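Local structure of predicted metal-dependent hydrolase of the TIM-barrel fold (Lactobacillus casei, 2QPX) at residues Asp24-Asn29 against Ala76-Gly81; Leu99-Phe104 against Ile127-Thr132; Lys156-His161 against Ile219-Pro224. The protein binds zinc ions and is probably a metal-dependent hydrolase of the amidohydrolase superfamily, though its substrate is unknown. One frame throughout, in Å; residues are numbered along the deposited sequence.

Contact 1 (Asp24-Asn29 against Ala76-Gly81). With EDO (1,2-ethanediol), chain L.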
loop_
_atom_site.group_PDB
_atom_site.type_symbol
_atom_site.label_atom_id
_atom_site.label_comp_id
_atom_site.label_asym_id
_atom_site.label_seq_id
_atom_site.Cartn_x
_atom_site.Cartn_y
_atom_site.Cartn_z
ATOM N N ASP A 24 -36.214 7.100 -8.242
ATOM C CA ASP A 24 -37.234 7.648 -9.149
ATOM C C ASP A 24 -36.624 8.617 -10.158
ATOM O O ASP A 24 -36.040 9.617 -9.766
ATOM C CB ASP A 24 -38.294 8.336 -8.263
ATOM C CG ASP A 24 -39.510 8.857 -9.022
ATOM O OD1 ASP A 24 -39.542 8.866 -10.244
ATOM O OD2 ASP A 24 -40.457 9.263 -8.323
ATOM N N GLY A 25 -36.762 8.292 -11.449
ATOM C CA GLY A 25 -36.203 9.075 -12.541
ATOM C C GLY A 25 -36.803 10.476 -12.659
ATOM O O GLY A 25 -36.218 11.358 -13.273
ATOM N N LYS A 26 -37.956 10.697 -12.031
ATOM C CA LYS A 26 -38.635 12.002 -12.039
ATOM C C LYS A 26 -38.067 13.014 -11.041
ATOM O O LYS A 26 -38.461 14.183 -11.054
ATOM C CB LYS A 26 -40.137 11.801 -11.772
ATOM C CG LYS A 26 -40.795 10.897 -12.767
ATOM C CD LYS A 26 -42.333 10.816 -12.544
ATOM C CE LYS A 26 -42.669 10.038 -11.261
ATOM N NZ LYS A 26 -42.129 8.637 -11.301
ATOM N N VAL A 27 -37.151 12.590 -10.154
ATOM C CA VAL A 27 -36.556 13.517 -9.189
ATOM C C VAL A 27 -35.925 14.707 -9.898
ATOM O O VAL A 27 -35.177 14.534 -10.839
ATOM C CB VAL A 27 -35.485 12.745 -8.315
ATOM C CG1 VAL A 27 -34.440 13.673 -7.715
ATOM C CG2 VAL A 27 -36.224 11.887 -7.266
ATOM N N PRO A 28 -36.249 15.929 -9.472
ATOM C CA PRO A 28 -35.875 17.084 -10.292
ATOM C C PRO A 28 -34.398 17.489 -10.393
ATOM O O PRO A 28 -33.962 17.934 -11.475
ATOM C CB PRO A 28 -36.708 18.231 -9.662
ATOM C CG PRO A 28 -36.892 17.814 -8.247
ATOM C CD PRO A 28 -37.111 16.319 -8.339
ATOM N N ASN A 29 -33.634 17.310 -9.324
ATOM C CA ASN A 29 -32.244 17.839 -9.279
ATOM C C ASN A 29 -31.255 16.736 -9.681
ATOM O O ASN A 29 -30.352 16.377 -8.934
ATOM C CB ASN A 29 -31.931 18.396 -7.876
ATOM C CG ASN A 29 -32.205 17.393 -6.741
ATOM O OD1 ASN A 29 -32.975 16.422 -6.902
ATOM N ND2 ASN A 29 -31.576 17.629 -5.574
ATOM N N ALA A 76 -34.733 15.406 -15.814
ATOM C CA ALA A 76 -35.522 14.343 -15.182
ATOM C C ALA A 76 -36.326 13.606 -16.268
ATOM O O ALA A 76 -36.526 14.118 -17.370
ATOM C CB ALA A 76 -36.441 14.907 -14.074
HETATM N N MSE A 77 -36.738 12.374 -15.980
HETATM C CA MSE A 77 -37.356 11.511 -16.973
HETATM C C MSE A 77 -38.621 10.907 -16.405
HETATM O O MSE A 77 -38.641 10.417 -15.271
HETATM C CB MSE A 77 -36.389 10.398 -17.401
HETATM C CG MSE A 77 -35.179 10.908 -18.152
HETATM SE SE MSE A 77 -33.760 9.644 -18.342
HETATM C CE MSE A 77 -32.893 10.006 -16.655
ATOM N N ASN A 78 -39.682 10.933 -17.227
ATOM C CA ASN A 78 -40.895 10.199 -16.882
ATOM C C ASN A 78 -40.679 8.694 -17.045
ATOM O O ASN A 78 -39.629 8.242 -17.494
ATOM C CB ASN A 78 -42.083 10.723 -17.709
ATOM C CG ASN A 78 -42.700 11.975 -17.111
ATOM O OD1 ASN A 78 -42.549 12.234 -15.922
ATOM N ND2 ASN A 78 -43.452 12.739 -17.928
ATOM N N ASP A 79 -41.655 7.891 -16.630
ATOM C CA ASP A 79 -41.404 6.462 -16.526
ATOM C C ASP A 79 -41.006 5.748 -17.833
ATOM O O ASP A 79 -40.094 4.917 -17.848
ATOM C CB ASP A 79 -42.598 5.790 -15.850
ATOM C CG ASP A 79 -42.831 6.282 -14.429
ATOM O OD1 ASP A 79 -42.038 7.058 -13.872
ATOM O OD2 ASP A 79 -43.854 5.856 -13.823
ATOM N N PRO A 80 -41.710 6.005 -18.952
ATOM C CA PRO A 80 -41.270 5.334 -20.192
ATOM C C PRO A 80 -39.857 5.736 -20.623
ATOM O O PRO A 80 -39.049 4.878 -21.002
ATOM C CB PRO A 80 -42.326 5.768 -21.249
ATOM C CG PRO A 80 -43.380 6.389 -20.510
ATOM C CD PRO A 80 -42.933 6.801 -19.161
ATOM N N GLY A 81 -39.570 7.025 -20.542
ATOM C CA GLY A 81 -38.221 7.521 -20.880
ATOM C C GLY A 81 -37.169 6.916 -19.958
ATOM O O GLY A 81 -36.113 6.498 -20.416
HETATM C C1 EDO L . -40.008 13.010 -6.744
HETATM O O1 EDO L . -39.229 14.209 -6.647
HETATM C C2 EDO L . -40.545 12.861 -8.161
HETATM O O2 EDO L . -41.416 11.718 -8.262
#
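Lys26 reaches to Asp79, the first residue of helix 79-92, and the path of its side chain decides most of this contact. CG lies beside the backbone N, and the chain then bends twice, at chi3 (-71°) and chi4 (-59°), which curls NZ back toward its own turn. There the ammonium group sits between two carboxylates and makes a salt bridge to each. NZ lies 3.0 Å from OD1 of Asp79, on the syn lone pair of that oxygen, and a shorter 2.8 Å from OD1 of Asp24, again on the syn side but tilted out of the carboxylate plane. The three residues thus form a salt-bridge network. Lysine suits the place because its long, flexible chain can serve both acids at once.

OD1 of Asp24 takes a second donor: the backbone N of Lys26 comes to it at 3.0 Å from the face opposite to NZ. This closes an Asx turn over the type I turn from Asp24 to Val27, so one aspartate oxygen shapes the loop and holds the charge.

Besides the salt bridges the backbones join directly, N of selenomethionine Met77 to O of Gly25 at 2.9 Å and nearly straight (175°). At Gly25 there is probably little room for more than a small residue, since a side chain would start close to O of Met77. Ala76 adds its small CB, 3.5 Å from O of Val27.

The OD1 atoms of Asp24 and Asp79 lie 4.8 Å apart, and the lysine charge between them probably offsets their repulsion, so that the loop before helix 30-37 is tied electrostatically to the start of helix 79-92.

Contact 2 (Leu99-Phe104 against Ile127-Thr132)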
loop_
_atom_site.group_PDB
_atom_site.type_symbol
_atom_site.label_atom_id
_atom_site.label_comp_id
_atom_site.label_asym_id
_atom_site.label_seq_id
_atom_site.Cartn_x
_atom_site.Cartn_y
_atom_site.Cartn_z
ATOM N N LEU A 99 -27.862 -8.270 -8.206
ATOM C CA LEU A 99 -28.153 -8.712 -6.845
ATOM C C LEU A 99 -28.031 -7.487 -5.933
ATOM O O LEU A 99 -26.933 -6.977 -5.711
ATOM C CB LEU A 99 -27.215 -9.841 -6.404
ATOM C CG LEU A 99 -26.963 -10.983 -7.396
ATOM C CD1 LEU A 99 -26.095 -12.097 -6.774
ATOM C CD2 LEU A 99 -28.284 -11.534 -7.910
ATOM N N ILE A 100 -29.166 -7.013 -5.432
ATOM C CA ILE A 100 -29.271 -5.768 -4.693
ATOM C C ILE A 100 -29.294 -6.037 -3.174
ATOM O O ILE A 100 -30.121 -6.800 -2.658
ATOM C CB ILE A 100 -30.517 -4.968 -5.069
ATOM C CG1 ILE A 100 -30.330 -4.392 -6.500
ATOM C CG2 ILE A 100 -30.819 -3.879 -4.036
ATOM C CD1 ILE A 100 -31.482 -3.574 -7.057
ATOM N N ASP A 101 -28.343 -5.410 -2.486
ATOM C CA ASP A 101 -28.324 -5.345 -1.027
ATOM C C ASP A 101 -29.442 -4.381 -0.615
ATOM O O ASP A 101 -29.339 -3.164 -0.785
ATOM C CB ASP A 101 -26.945 -4.865 -0.564
ATOM C CG ASP A 101 -26.895 -4.472 0.907
ATOM O OD1 ASP A 101 -27.872 -4.546 1.669
ATOM O OD2 ASP A 101 -25.786 -4.048 1.246
ATOM N N THR A 102 -30.533 -4.920 -0.089
ATOM C CA THR A 102 -31.724 -4.126 0.121
ATOM C C THR A 102 -31.664 -3.331 1.455
ATOM O O THR A 102 -32.629 -2.662 1.814
ATOM C CB THR A 102 -32.984 -5.006 0.083
ATOM O OG1 THR A 102 -32.868 -6.023 1.084
ATOM C CG2 THR A 102 -33.207 -5.639 -1.275
ATOM N N GLY A 103 -30.541 -3.406 2.175
ATOM C CA GLY A 103 -30.385 -2.687 3.433
ATOM C C GLY A 103 -29.977 -1.220 3.309
ATOM O O GLY A 103 -30.049 -0.490 4.281
ATOM N N PHE A 104 -29.541 -0.781 2.126
ATOM C CA PHE A 104 -29.295 0.643 1.837
ATOM C C PHE A 104 -30.458 1.217 1.045
ATOM O O PHE A 104 -30.822 0.680 0.006
ATOM C CB PHE A 104 -28.021 0.829 1.028
ATOM C CG PHE A 104 -27.845 2.236 0.480
ATOM C CD1 PHE A 104 -27.674 3.299 1.326
ATOM C CD2 PHE A 104 -27.950 2.484 -0.896
ATOM C CE1 PHE A 104 -27.572 4.581 0.830
ATOM C CE2 PHE A 104 -27.823 3.753 -1.389
ATOM C CZ PHE A 104 -27.667 4.801 -0.529
ATOM N N ILE A 127 -30.244 -9.402 -1.640
ATOM C CA ILE A 127 -29.213 -9.782 -0.644
ATOM C C ILE A 127 -29.672 -9.276 0.720
ATOM O O ILE A 127 -30.130 -8.139 0.858
ATOM C CB ILE A 127 -27.815 -9.185 -0.983
ATOM C CG1 ILE A 127 -27.295 -9.721 -2.348
ATOM C CG2 ILE A 127 -26.777 -9.400 0.152
ATOM C CD1 ILE A 127 -26.861 -11.195 -2.381
ATOM N N TYR A 128 -29.580 -10.152 1.725
ATOM C CA TYR A 128 -30.093 -9.903 3.082
ATOM C C TYR A 128 -29.039 -9.217 3.918
ATOM O O TYR A 128 -28.022 -9.817 4.274
ATOM C CB TYR A 128 -30.415 -11.245 3.709
ATOM C CG TYR A 128 -31.059 -11.260 5.086
ATOM C CD1 TYR A 128 -30.349 -11.036 6.251
ATOM C CD2 TYR A 128 -32.403 -11.551 5.219
ATOM C CE1 TYR A 128 -30.975 -11.086 7.491
ATOM C CE2 TYR A 128 -33.023 -11.644 6.451
ATOM C CZ TYR A 128 -32.298 -11.393 7.601
ATOM O OH TYR A 128 -32.864 -11.444 8.855
ATOM N N ARG A 129 -29.278 -7.961 4.245
ATOM C CA ARG A 129 -28.324 -7.236 5.097
ATOM C C ARG A 129 -28.576 -7.599 6.573
ATOM O O ARG A 129 -29.673 -7.353 7.150
ATOM C CB ARG A 129 -28.427 -5.721 4.893
ATOM C CG ARG A 129 -27.313 -4.989 5.646
ATOM C CD ARG A 129 -27.355 -3.537 5.501
ATOM N NE ARG A 129 -26.881 -3.120 4.197
ATOM C CZ ARG A 129 -26.422 -1.908 3.940
ATOM N NH1 ARG A 129 -26.435 -0.976 4.877
ATOM N NH2 ARG A 129 -25.954 -1.636 2.755
ATOM N N LEU A 130 -27.563 -8.177 7.194
ATOM C CA LEU A 130 -27.711 -8.649 8.569
ATOM C C LEU A 130 -28.041 -7.540 9.577
ATOM O O LEU A 130 -28.943 -7.674 10.369
ATOM C CB LEU A 130 -26.438 -9.384 8.982
ATOM C CG LEU A 130 -26.221 -10.741 8.257
ATOM C CD1 LEU A 130 -24.752 -11.200 8.492
ATOM C CD2 LEU A 130 -27.209 -11.834 8.716
ATOM N N GLU A 131 -27.244 -6.479 9.573
ATOM C CA GLU A 131 -27.348 -5.478 10.634
ATOM C C GLU A 131 -28.689 -4.741 10.622
ATOM O O GLU A 131 -29.228 -4.399 11.674
ATOM C CB GLU A 131 -26.165 -4.504 10.663
ATOM C CG GLU A 131 -24.835 -5.133 11.039
ATOM C CD GLU A 131 -24.120 -5.929 9.938
ATOM O OE1 GLU A 131 -24.599 -5.950 8.759
ATOM O OE2 GLU A 131 -23.055 -6.500 10.305
ATOM N N THR A 132 -29.225 -4.438 9.431
ATOM C CA THR A 132 -30.507 -3.732 9.340
ATOM C C THR A 132 -31.662 -4.632 9.789
ATOM O O THR A 132 -32.578 -4.190 10.468
ATOM C CB THR A 132 -30.686 -3.138 7.927
ATOM O OG1 THR A 132 -30.351 -4.125 6.995
ATOM C CG2 THR A 132 -29.752 -1.958 7.703
HETATM O O HOH W 1 -31.690 -6.536 3.566
#
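Arg129 grips Asp101 in a side-on salt bridge, with NE and NH2 each taking one carboxylate oxygen. NH2 lies 2.9 Å from OD2 of Asp101, which stays in the guanidinium plane; NE makes a longer bond of 3.1 Å to OD1 of Asp101, on its syn lone pair. The two flat groups are not coplanar but turned 54° apart. In Arg129 CG is anti to the backbone N and the chain runs straight through chi2, then bends at chi3 (-75°), which turns NE toward Asp101. Gly103 C and Phe104 N lie over the centre of one guanidinium face. Gly103 fits because a CB there would collide with CD of Arg129 and with OG1 of Thr132.

Asp101, with CG anti to its backbone N (chi1 168°), also closes an Asx turn: OD1 accepts from N of Gly103 at 2.9 Å, on the anti side and tilted out of the carboxylate plane. Its backbone belongs to strand 95-101, which runs parallel to strand 124-127. There N of Ile127 bonds O of Ile100 at 2.8 Å, and N of Thr102 makes a weak bond to O of Ile127. The branched Ile127 suits the sheet, its CG1 packing 4.1 Å from CB of Leu99. Where the strands part, a water joins OG1 of Thr102 to N of Arg129.

Asp101 stands at the C-terminal end of its strand, near the zinc ligands His18 and His20, and its OD2 also accepts from NZ of the carboxylated lysine at position 167, which binds both zinc ions. Asp101 is thus a second-shell residue for the metal site. Held by NE and NH2 of Arg129, N of Gly103 and NZ of the modified lysine, its carboxylate has little freedom to turn beside the zinc ligands.

Contact 3 (Lys156-His161 against Ile219-Pro224). With EDO (1,2-ethanediol), chain K; EDO (1,2-ethanediol), chain J.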
loop_
_atom_site.group_PDB
_atom_site.type_symbol
_atom_site.label_atom_id
_atom_site.label_comp_id
_atom_site.label_asym_id
_atom_site.label_seq_id
_atom_site.Cartn_x
_atom_site.Cartn_y
_atom_site.Cartn_z
ATOM N N LYS A 156 -32.350 -17.776 9.231
ATOM C CA LYS A 156 -32.528 -19.140 8.796
ATOM C C LYS A 156 -33.551 -19.273 7.663
ATOM O O LYS A 156 -33.477 -20.214 6.879
ATOM C CB LYS A 156 -32.926 -20.026 9.993
ATOM C CG LYS A 156 -31.820 -20.245 10.985
ATOM C CD LYS A 156 -32.372 -20.918 12.231
ATOM C CE LYS A 156 -31.329 -21.151 13.290
ATOM N NZ LYS A 156 -31.865 -21.822 14.491
ATOM N N GLN A 157 -34.514 -18.367 7.613
ATOM C CA GLN A 157 -35.593 -18.369 6.623
ATOM C C GLN A 157 -35.282 -17.545 5.359
ATOM O O GLN A 157 -36.159 -17.406 4.465
ATOM C CB GLN A 157 -36.869 -17.814 7.248
ATOM C CG GLN A 157 -37.469 -18.698 8.353
ATOM C CD GLN A 157 -38.436 -17.943 9.297
ATOM O OE1 GLN A 157 -38.783 -16.759 9.096
ATOM N NE2 GLN A 157 -38.851 -18.638 10.373
ATOM N N ALA A 158 -34.064 -16.971 5.284
ATOM C CA ALA A 158 -33.786 -16.024 4.195
ATOM C C ALA A 158 -33.921 -16.682 2.850
ATOM O O ALA A 158 -34.499 -16.082 1.936
ATOM C CB ALA A 158 -32.400 -15.323 4.362
ATOM N N LYS A 159 -33.354 -17.870 2.688
ATOM C CA LYS A 159 -33.434 -18.553 1.360
ATOM C C LYS A 159 -34.907 -18.810 0.959
ATOM O O LYS A 159 -35.343 -18.549 -0.185
ATOM C CB LYS A 159 -32.618 -19.837 1.344
ATOM C CG LYS A 159 -32.720 -20.655 0.073
ATOM C CD LYS A 159 -31.754 -21.803 0.067
ATOM C CE LYS A 159 -32.028 -22.745 -1.082
ATOM N NZ LYS A 159 -30.964 -23.781 -1.120
ATOM N N ALA A 160 -35.667 -19.328 1.924
ATOM C CA ALA A 160 -37.096 -19.575 1.725
ATOM C C ALA A 160 -37.864 -18.310 1.365
ATOM O O ALA A 160 -38.807 -18.354 0.565
ATOM C CB ALA A 160 -37.718 -20.295 2.980
ATOM N N HIS A 161 -37.432 -17.167 1.899
ATOM C CA HIS A 161 -38.055 -15.897 1.621
ATOM C C HIS A 161 -37.549 -15.243 0.323
ATOM O O HIS A 161 -38.023 -14.189 -0.034
ATOM C CB HIS A 161 -37.877 -14.935 2.779
ATOM C CG HIS A 161 -38.711 -15.268 3.976
ATOM N ND1 HIS A 161 -38.299 -15.007 5.264
ATOM C CD2 HIS A 161 -39.939 -15.830 4.077
ATOM C CE1 HIS A 161 -39.246 -15.383 6.109
ATOM N NE2 HIS A 161 -40.255 -15.879 5.414
ATOM N N ILE A 219 -24.114 -21.210 6.137
ATOM C CA ILE A 219 -23.541 -22.438 5.555
ATOM C C ILE A 219 -24.672 -23.432 5.253
ATOM O O ILE A 219 -24.699 -24.043 4.164
ATOM C CB ILE A 219 -22.460 -23.077 6.479
ATOM C CG1 ILE A 219 -21.208 -22.194 6.588
ATOM C CG2 ILE A 219 -22.066 -24.495 5.964
ATOM C CD1 ILE A 219 -20.239 -22.588 7.728
ATOM N N ALA A 220 -25.612 -23.609 6.181
ATOM C CA ALA A 220 -26.687 -24.590 5.983
ATOM C C ALA A 220 -27.556 -24.242 4.780
ATOM O O ALA A 220 -28.076 -25.153 4.134
ATOM C CB ALA A 220 -27.552 -24.727 7.237
ATOM N N GLN A 221 -27.692 -22.949 4.456
ATOM C CA GLN A 221 -28.447 -22.508 3.273
ATOM C C GLN A 221 -27.598 -22.438 1.997
ATOM O O GLN A 221 -28.128 -22.249 0.896
ATOM C CB GLN A 221 -29.099 -21.148 3.548
ATOM C CG GLN A 221 -30.165 -21.194 4.610
ATOM C CD GLN A 221 -30.638 -19.836 5.028
ATOM O OE1 GLN A 221 -31.490 -19.236 4.358
ATOM N NE2 GLN A 221 -30.080 -19.310 6.137
ATOM N N ASP A 222 -26.292 -22.588 2.149
ATOM C CA ASP A 222 -25.321 -22.574 1.068
ATOM C C ASP A 222 -25.438 -21.319 0.206
ATOM O O ASP A 222 -25.390 -21.406 -1.024
ATOM C CB ASP A 222 -25.429 -23.826 0.182
ATOM C CG ASP A 222 -24.233 -23.990 -0.737
ATOM O OD1 ASP A 222 -23.090 -23.546 -0.387
ATOM O OD2 ASP A 222 -24.436 -24.513 -1.865
HETATM N N MSE A 223 -25.517 -20.148 0.855
HETATM C CA MSE A 223 -25.505 -18.881 0.135
HETATM C C MSE A 223 -24.332 -18.028 0.640
HETATM O O MSE A 223 -23.910 -18.200 1.789
HETATM C CB MSE A 223 -26.835 -18.165 0.269
HETATM C CG MSE A 223 -27.997 -19.074 -0.070
HETATM SE SE MSE A 223 -29.657 -18.109 -0.373
HETATM C CE MSE A 223 -29.885 -17.199 1.296
ATOM N N PRO A 224 -23.797 -17.128 -0.197
ATOM C CA PRO A 224 -22.650 -16.356 0.241
ATOM C C PRO A 224 -22.918 -15.299 1.293
ATOM O O PRO A 224 -24.065 -14.826 1.418
ATOM C CB PRO A 224 -22.175 -15.688 -1.049
ATOM C CG PRO A 224 -22.762 -16.530 -2.152
ATOM C CD PRO A 224 -24.053 -16.892 -1.632
HETATM C C1 EDO K . -29.925 -26.204 1.552
HETATM O O1 EDO K . -30.770 -25.142 1.087
HETATM C C2 EDO K . -28.533 -26.046 0.977
HETATM O O2 EDO K . -28.584 -26.087 -0.461
HETATM C C1 EDO J . -36.285 -11.269 -0.929
HETATM O O1 EDO J . -37.117 -12.208 -1.607
HETATM C C2 EDO J . -36.933 -9.902 -1.011
HETATM O O2 EDO J . -37.892 -9.770 0.044
HETATM O O HOH W 2 -28.627 -22.420 -1.809
#
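The C-terminal end of helix 204-221, closed by a Schellman motif at Asp222, meets the loop that follows helix 144-156. Gln221, in the last turn of the helix, carries most of the contact. Its chain is extended beyond CG, and the amide oxygen OE1 accepts from the backbone N of Lys159 at 2.9 Å. N of Lys159 lies nearly on the extension of the C=O bond (177°). The amide's other end is held as well: NE2 donates to O of Val155 and to O of Phe217, so both ends of the flat group have partners and its rotation is fixed. Glutamine fits because it offers an acceptor and a donor at one tip.

CB of Lys159 touches the same oxygen, 3.3 Å from OE1 of Gln221. Its extended chain carries NZ to O1 of the ethanediol of chain K, probably from the crystallisation liquor, at 2.6 Å, and to a water that bridges to O of Gln221. Lysine suits this exposed place, its aliphatic part packing on Gln221 and Met223 while NZ reaches water. The flexible selenomethionine Met223 crosses Lys159 obliquely, SE lying 3.8 Å from CB of Lys159.

A leucine in place of Gln221 would probably leave N of Lys159 and O of Val155 without these partners, and so weaken the tie between loop and helix end.

Asp222 has the positive phi (54°) of a Schellman motif, a common C-terminal ending of helices. Here the helix leads through a short link to strand 225-229, an alpha-to-beta connection as in the TIM-barrel fold.

Overall arrangement
Along the chain the three contacts follow one another in series, each closing before the next opens. Contact 1 lies at the periphery, its centre about 25 Å from that of the chain; helix 79-92, which begins in it, is followed by strand 95-101, which carries contact 2. The centres of contacts 1 and 2 are about 25 Å apart, those of contacts 1 and 3 about 36 Å. Contacts 2 and 3 are neighbours, about 14 Å between centres, and touch where Tyr128 CD2 packs 3.9 Å from Ala158 CB. Contact 2, at the C-terminal end of strand 95-101, lies by the zinc ions, while contacts 1 and 3 tie outer loops to helix ends away from the metals.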